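Local coordinates for protein putative 4-amino-4-deoxychorismate lyase (Thermus thermophilus, PDB 2ZGI) that binds pyridoxal 5'-phosphate, belongs to the class-IV aminotransferase family and is probably a lyase, putatively acting on 4-amino-4-deoxychorismate, at residues D[187-192]-D[235-239]; D[53-57]-D[85-90]. Where two conformers were deposited one is given. Numbering follows the deposited sequence.

Contact 1. Residues D[187-192]-D[235-239]; sequences KVAEAA and LIERF
Two helices of the C-terminal part of a class-IV PLP-dependent aminotransferase fold pack here through apolar side chains: 187-192, within helix 183-194 whose start carries the cofactor-binding residues Ile-183 and Thr-184, and 235-239, from the last helix of the chain, 233-239. Both have helical backbone angles; Phe-239 has phi/psi -104/-1°. The short axes approach to 10.5 Å, and their N-to-C directions differ by 130°, an oblique crossing, 50° short of antiparallel. The closest CA pair is Ala-192 and Leu-235, 6.9 Å apart. Leu-235 (chi1 m, chi2 t) points toward the first helix and spreads its methyls over three residues: CD1 lies 3.8 Å from both Val-188 CG1 and Ala-192 CB, while CD2 reaches Ala-191 CB at 3.5 Å. Leu-222 and Leu-195 also touch this side chain. Arg-238, extended as t/t/t through chi3, lays its aliphatic part along the exposed margin, CD 3.7 Å from Ala-191 CB. Phe-239 (chi1 m, chi2 -78°) inserts its ring between the helices. Val-188, in the t rotamer, sets CG2 over one ring face, a CH-pi contact 3.7 Å from the Phe-239 centroid and 14° off the normal; Ala-191 CB sits at the ring edge, 3.8 Å from CE2. Trp-37 packs on the same phenylalanine and makes a cation-pi contact with Lys-187, whose amino group leads away into a salt bridge with Glu-40. The CB and carbonyl of Lys-187 stay with the ring: Lys-187 CB is 3.7 Å from Phe-239 CE1, and Lys-187 O is 3.4 Å from Phe-239 CZ.

Contact 2. Residues D[53-57]-D[85-90]; sequences GLSYP and VGEGVR
A beta-hairpin tip, the type II turn Gly-86 to Val-89 joining strands 78-86 and 89-96, meets the irregular segment 53-57. Gly-53, at positive phi, ends helix 38-51 as Schellman C-prime residue. Leu-54 to Tyr-56 are extended; the CA atoms of Leu-54 and Glu-87 lie 5.9 Å apart. Glu-87 (m, m) accepts a hydrogen bond from Ser-55 N at OE1 (3.3 Å) and a weak one at OE2 (3.4 Å). A water donates to Ser-55 O (water O at an unusually short 2.4 Å) and Gly-86 O (2.9 Å). Leu-54 (m, t) sets CD1 3.8 Å from Val-85 O and CD2 4.0 Å from Glu-87 CG. Val-85 (t) points toward 53-57, CG1 3.4 Å from Ser-55 O and CG2 3.9 Å from Pro-57 CD; Pro-57 CG rests 3.5 Å from Arg-90 CD. Arg-90 forms a salt bridge with Asp-65, and Asn-5 of a second subunit hydrogen-bonds to its backbone. Val-85 meets Val-24 of strand 24-31 and, with Tyr-56, helix 38-51; Phe-62 of helix 59-72 lies against Pro-57 and Val-85.

Overall arrangement
Contact 2 closes before contact 1 opens; the two sit on opposite sides of the chain's centre, with centres 32 Å apart and nearest atoms about 16 Å apart. Contact 2 belongs to the part built on the antiparallel sheet of strand 78-86, contact 1 to the part with the mixed sheet of strand 172-176, and the cofactor is bound between them. The Lys-187 side chain is about 8 Å from PLP, and that of Val-188 about 4 Å from that of Thr-184. The Tyr-56 side chain is about 9 Å from that of Arg-44, another cofactor-binding residue. Helix 38-51 links both: Glu-40 forms a salt bridge with Lys-187 of contact 1, and Leu-42 packs against contact 2.

Contact 1. Residues D[187-192]-D[235-239]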
ATOM      1  N   LYS D 187      -3.566  30.190  12.145  1.00 33.44           N
ATOM      2  CA  LYS D 187      -4.190  31.495  12.203  1.00 33.74           C
ATOM      3  C   LYS D 187      -5.681  31.375  11.916  1.00 33.78           C
ATOM      4  O   LYS D 187      -6.484  32.015  12.587  1.00 33.76           O
ATOM      5  CB  LYS D 187      -3.529  32.476  11.223  1.00 34.09           C
ATOM      6  CG  LYS D 187      -2.031  32.730  11.453  1.00 34.50           C
ATOM      7  CD  LYS D 187      -1.660  32.955  12.915  1.00 36.13           C
ATOM      8  CE  LYS D 187      -0.296  33.625  13.004  1.00 36.70           C
ATOM      9  NZ  LYS D 187      -0.142  34.437  14.214  1.00 38.45           N
ATOM     10  N   VAL D 188      -6.050  30.552  10.935  1.00 34.25           N
ATOM     11  CA  VAL D 188      -7.466  30.369  10.614  1.00 34.46           C
ATOM     12  C   VAL D 188      -8.216  29.759  11.816  1.00 35.93           C
ATOM     13  O   VAL D 188      -9.303  30.232  12.177  1.00 36.61           O
ATOM     14  CB  VAL D 188      -7.701  29.590   9.305  1.00 34.14           C
ATOM     15  CG1 VAL D 188      -9.169  29.234   9.155  1.00 32.09           C
ATOM     16  CG2 VAL D 188      -7.257  30.425   8.092  1.00 30.65           C
ATOM     17  N   ALA D 189      -7.612  28.749  12.436  1.00 37.17           N
ATOM     18  CA  ALA D 189      -8.138  28.130  13.650  1.00 38.24           C
ATOM     19  C   ALA D 189      -8.402  29.195  14.725  1.00 39.31           C
ATOM     20  O   ALA D 189      -9.529  29.315  15.245  1.00 39.42           O
ATOM     21  CB  ALA D 189      -7.154  27.083  14.159  1.00 38.36           C
ATOM     22  N   GLU D 190      -7.366  29.980  15.004  1.00 40.08           N
ATOM     23  CA  GLU D 190      -7.403  31.067  15.980  1.00 41.93           C
ATOM     24  C   GLU D 190      -8.591  32.009  15.749  1.00 41.96           C
ATOM     25  O   GLU D 190      -9.372  32.259  16.659  1.00 42.82           O
ATOM     26  CB  GLU D 190      -6.086  31.836  15.941  1.00 41.79           C
ATOM     27  CG  GLU D 190      -5.787  32.614  17.200  1.00 46.85           C
ATOM     28  CD  GLU D 190      -4.806  33.752  16.982  1.00 50.82           C
ATOM     29  OE1 GLU D 190      -4.525  34.111  15.811  1.00 52.96           O
ATOM     30  OE2 GLU D 190      -4.336  34.310  18.000  1.00 53.61           O
ATOM     31  N   ALA D 191      -8.726  32.507  14.523  1.00 41.92           N
ATOM     32  CA  ALA D 191      -9.842  33.362  14.132  1.00 42.05           C
ATOM     33  C   ALA D 191     -11.219  32.687  14.237  1.00 42.60           C
ATOM     34  O   ALA D 191     -12.211  33.348  14.567  1.00 42.43           O
ATOM     35  CB  ALA D 191      -9.610  33.896  12.739  1.00 41.73           C
ATOM     36  N   ALA D 192     -11.278  31.386  13.962  1.00 43.28           N
ATOM     37  CA  ALA D 192     -12.529  30.624  14.005  1.00 44.24           C
ATOM     38  C   ALA D 192     -13.051  30.462  15.434  1.00 45.31           C
ATOM     39  O   ALA D 192     -14.251  30.590  15.677  1.00 45.65           O
ATOM     40  CB  ALA D 192     -12.362  29.269  13.348  1.00 43.82           C
ATOM     41  N   LEU D 235     -14.469  34.266   7.911  1.00 45.48           N
ATOM     42  CA  LEU D 235     -13.089  33.762   7.919  1.00 43.51           C
ATOM     43  C   LEU D 235     -12.403  33.978   6.582  1.00 41.96           C
ATOM     44  O   LEU D 235     -11.235  34.350   6.536  1.00 41.46           O
ATOM     45  CB  LEU D 235     -13.051  32.269   8.252  1.00 43.91           C
ATOM     46  CG  LEU D 235     -12.980  31.795   9.700  1.00 43.81           C
ATOM     47  CD1 LEU D 235     -12.763  30.298   9.692  1.00 44.42           C
ATOM     48  CD2 LEU D 235     -11.883  32.488  10.461  1.00 44.75           C
ATOM     49  N   ILE D 236     -13.137  33.718   5.501  1.00 40.03           N
ATOM     50  CA  ILE D 236     -12.628  33.939   4.151  1.00 38.62           C
ATOM     51  C   ILE D 236     -12.254  35.421   3.939  1.00 38.07           C
ATOM     52  O   ILE D 236     -11.159  35.737   3.457  1.00 36.74           O
ATOM     53  CB  ILE D 236     -13.627  33.400   3.113  1.00 38.33           C
ATOM     54  CG1 ILE D 236     -13.613  31.860   3.173  1.00 37.76           C
ATOM     55  CG2 ILE D 236     -13.299  33.928   1.701  1.00 37.76           C
ATOM     56  CD1 ILE D 236     -14.876  31.214   2.705  1.00 37.91           C
ATOM     57  N   GLU D 237     -13.152  36.317   4.348  1.00 38.25           N
ATOM     58  CA  GLU D 237     -12.893  37.764   4.338  1.00 38.74           C
ATOM     59  C   GLU D 237     -11.606  38.125   5.068  1.00 37.80           C
ATOM     60  O   GLU D 237     -10.779  38.861   4.531  1.00 37.34           O
ATOM     61  CB  GLU D 237     -14.054  38.539   4.980  1.00 39.13           C
ATOM     62  CG  GLU D 237     -15.230  38.730   4.064  1.00 43.18           C
ATOM     63  CD  GLU D 237     -16.433  39.293   4.786  1.00 47.43           C
ATOM     64  OE1 GLU D 237     -16.565  39.063   6.013  1.00 48.73           O
ATOM     65  OE2 GLU D 237     -17.253  39.956   4.117  1.00 50.58           O
ATOM     66  N   ARG D 238     -11.444  37.601   6.284  1.00 37.14           N
ATOM     67  CA  ARG D 238     -10.289  37.946   7.119  1.00 37.34           C
ATOM     68  C   ARG D 238      -8.953  37.582   6.476  1.00 36.37           C
ATOM     69  O   ARG D 238      -7.972  38.291   6.663  1.00 36.03           O
ATOM     70  CB  ARG D 238     -10.356  37.317   8.526  1.00 37.55           C
ATOM     71  CG  ARG D 238      -9.134  37.704   9.400  1.00 40.79           C
ATOM     72  CD  ARG D 238      -9.150  37.057  10.778  1.00 47.25           C
ATOM     73  NE  ARG D 238      -8.064  37.567  11.623  1.00 52.23           N
ATOM     74  CZ  ARG D 238      -8.167  38.625  12.430  1.00 54.34           C
ATOM     75  NH1 ARG D 238      -9.311  39.297  12.518  1.00 54.58           N
ATOM     76  NH2 ARG D 238      -7.121  39.015  13.152  1.00 56.23           N
ATOM     77  N   PHE D 239      -8.926  36.496   5.710  1.00 35.67           N
ATOM     78  CA  PHE D 239      -7.652  35.969   5.196  1.00 34.66           C
ATOM     79  C   PHE D 239      -7.380  36.253   3.730  1.00 34.28           C
ATOM     80  O   PHE D 239      -6.329  35.866   3.197  1.00 33.97           O
ATOM     81  CB  PHE D 239      -7.520  34.485   5.537  1.00 34.39           C
ATOM     82  CG  PHE D 239      -7.352  34.248   7.011  1.00 34.40           C
ATOM     83  CD1 PHE D 239      -6.118  34.458   7.624  1.00 34.60           C
ATOM     84  CD2 PHE D 239      -8.444  33.884   7.801  1.00 34.30           C
ATOM     85  CE1 PHE D 239      -5.960  34.276   9.008  1.00 34.49           C
ATOM     86  CE2 PHE D 239      -8.298  33.711   9.182  1.00 33.58           C
ATOM     87  CZ  PHE D 239      -7.050  33.911   9.786  1.00 33.37           C
TER

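Contact 2. Residues D[53-57]-D[85-90]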
ATOM      1  N   GLY D  53      19.062  18.865  11.182  1.00 31.92           N
ATOM      2  CA  GLY D  53      20.493  19.062  11.379  1.00 32.12           C
ATOM      3  C   GLY D  53      21.151  20.100  10.498  1.00 32.60           C
ATOM      4  O   GLY D  53      22.339  19.974  10.198  1.00 32.14           O
ATOM      5  N   LEU D  54      20.388  21.106  10.061  1.00 32.93           N
ATOM      6  CA  LEU D  54      20.937  22.183   9.248  1.00 34.14           C
ATOM      7  C   LEU D  54      21.219  23.430  10.097  1.00 34.90           C
ATOM      8  O   LEU D  54      20.343  23.887  10.835  1.00 35.79           O
ATOM      9  CB  LEU D  54      19.972  22.531   8.101  1.00 34.27           C
ATOM     10  CG  LEU D  54      19.532  21.418   7.140  1.00 34.39           C
ATOM     11  CD1 LEU D  54      18.316  21.898   6.350  1.00 36.90           C
ATOM     12  CD2 LEU D  54      20.649  21.028   6.212  1.00 33.73           C
ATOM     13  N   SER D  55      22.434  23.963  10.002  1.00 34.97           N
ATOM     14  CA  SER D  55      22.782  25.246  10.645  1.00 35.41           C
ATOM     15  C   SER D  55      21.833  26.371  10.262  1.00 34.45           C
ATOM     16  O   SER D  55      21.640  26.648   9.075  1.00 35.04           O
ATOM     17  CB  SER D  55      24.199  25.671  10.282  1.00 35.59           C
ATOM     18  OG  SER D  55      25.130  24.660  10.606  1.00 38.36           O
ATOM     19  N   TYR D  56      21.242  27.007  11.268  1.00 33.96           N
ATOM     20  CA  TYR D  56      20.390  28.186  11.090  1.00 33.02           C
ATOM     21  C   TYR D  56      21.248  29.457  11.075  1.00 33.41           C
ATOM     22  O   TYR D  56      22.022  29.677  11.991  1.00 34.40           O
ATOM     23  CB  TYR D  56      19.340  28.250  12.207  1.00 32.62           C
ATOM     24  CG  TYR D  56      18.343  29.374  11.996  1.00 31.45           C
ATOM     25  CD1 TYR D  56      17.520  29.385  10.876  1.00 30.06           C
ATOM     26  CD2 TYR D  56      18.260  30.451  12.887  1.00 31.12           C
ATOM     27  CE1 TYR D  56      16.617  30.405  10.654  1.00 31.48           C
ATOM     28  CE2 TYR D  56      17.353  31.498  12.665  1.00 31.09           C
ATOM     29  CZ  TYR D  56      16.539  31.464  11.530  1.00 31.15           C
ATOM     30  OH  TYR D  56      15.628  32.463  11.253  1.00 31.49           O
ATOM     31  N   PRO D  57      21.131  30.301  10.036  1.00 33.48           N
ATOM     32  CA  PRO D  57      22.040  31.469   9.982  1.00 34.07           C
ATOM     33  C   PRO D  57      21.648  32.683  10.853  1.00 34.54           C
ATOM     34  O   PRO D  57      22.380  33.696  10.885  1.00 35.01           O
ATOM     35  CB  PRO D  57      22.034  31.837   8.507  1.00 34.65           C
ATOM     36  CG  PRO D  57      20.673  31.427   8.048  1.00 33.78           C
ATOM     37  CD  PRO D  57      20.394  30.129   8.780  1.00 33.29           C
ATOM     38  N   VAL D  85      17.011  27.735   3.847  1.00 23.88           N
ATOM     39  CA  VAL D  85      18.196  27.325   4.577  1.00 23.97           C
ATOM     40  C   VAL D  85      18.770  25.974   4.096  1.00 24.77           C
ATOM     41  O   VAL D  85      18.063  24.950   4.038  1.00 23.62           O
ATOM     42  CB  VAL D  85      17.900  27.226   6.091  1.00 23.92           C
ATOM     43  CG1 VAL D  85      19.107  26.722   6.843  1.00 24.06           C
ATOM     44  CG2 VAL D  85      17.456  28.609   6.650  1.00 24.08           C
ATOM     45  N   GLY D  86      20.058  25.976   3.776  1.00 24.68           N
ATOM     46  CA  GLY D  86      20.831  24.739   3.690  1.00 26.19           C
ATOM     47  C   GLY D  86      22.177  24.998   4.349  1.00 28.46           C
ATOM     48  O   GLY D  86      22.452  26.141   4.775  1.00 28.04           O
ATOM     49  N   GLU D  87      23.000  23.958   4.445  1.00 30.35           N
ATOM     50  CA  GLU D  87      24.412  24.119   4.862  1.00 32.55           C
ATOM     51  C   GLU D  87      25.177  25.081   3.942  1.00 32.80           C
ATOM     52  O   GLU D  87      25.299  24.835   2.737  1.00 33.59           O
ATOM     53  CB  GLU D  87      25.117  22.769   4.940  1.00 33.17           C
ATOM     54  CG  GLU D  87      24.522  21.793   5.936  1.00 36.15           C
ATOM     55  CD  GLU D  87      24.404  22.325   7.384  1.00 41.29           C
ATOM     56  OE1 GLU D  87      24.691  23.511   7.653  1.00 42.63           O
ATOM     57  OE2 GLU D  87      24.011  21.528   8.270  1.00 44.91           O
ATOM     58  N   GLY D  88      25.643  26.191   4.517  1.00 33.57           N
ATOM     59  CA  GLY D  88      26.345  27.256   3.780  1.00 33.35           C
ATOM     60  C   GLY D  88      25.428  28.040   2.850  1.00 33.61           C
ATOM     61  O   GLY D  88      25.882  28.690   1.905  1.00 34.90           O
ATOM     62  N   VAL D  89      24.130  27.968   3.088  1.00 32.77           N
ATOM     63  CA  VAL D  89      23.194  28.624   2.194  1.00 32.70           C
ATOM     64  C   VAL D  89      22.163  29.355   3.002  1.00 32.21           C
ATOM     65  O   VAL D  89      21.467  28.753   3.836  1.00 31.69           O
ATOM     66  CB  VAL D  89      22.412  27.635   1.277  1.00 32.67           C
ATOM     67  CG1 VAL D  89      21.258  28.373   0.551  1.00 32.09           C
ATOM     68  CG2 VAL D  89      23.342  26.968   0.279  1.00 33.29           C
ATOM     69  N   ARG D  90      22.124  30.657   2.757  1.00 32.13           N
ATOM     70  CA  ARG D  90      21.055  31.511   3.210  0.50 32.72           C
ATOM     71  C   ARG D  90      20.505  32.161   1.950  1.00 32.85           C
ATOM     72  O   ARG D  90      21.161  32.997   1.325  1.00 33.21           O
ATOM     73  CB  ARG D  90      21.593  32.554   4.186  0.50 32.82           C
ATOM     74  CG  ARG D  90      20.525  33.351   4.902  0.50 34.89           C
ATOM     75  CD  ARG D  90      21.165  34.215   5.964  0.50 37.89           C
ATOM     76  NE  ARG D  90      22.235  35.029   5.397  0.50 40.59           N
ATOM     77  CZ  ARG D  90      22.072  36.294   5.042  0.50 41.21           C
ATOM     78  NH1 ARG D  90      20.896  36.859   5.224  0.50 41.50           N
ATOM     79  NH2 ARG D  90      23.071  36.996   4.524  0.50 41.71           N
TER
HETATM   80  O   HOH W   1      22.716  27.718   7.205  1.00 47.76           O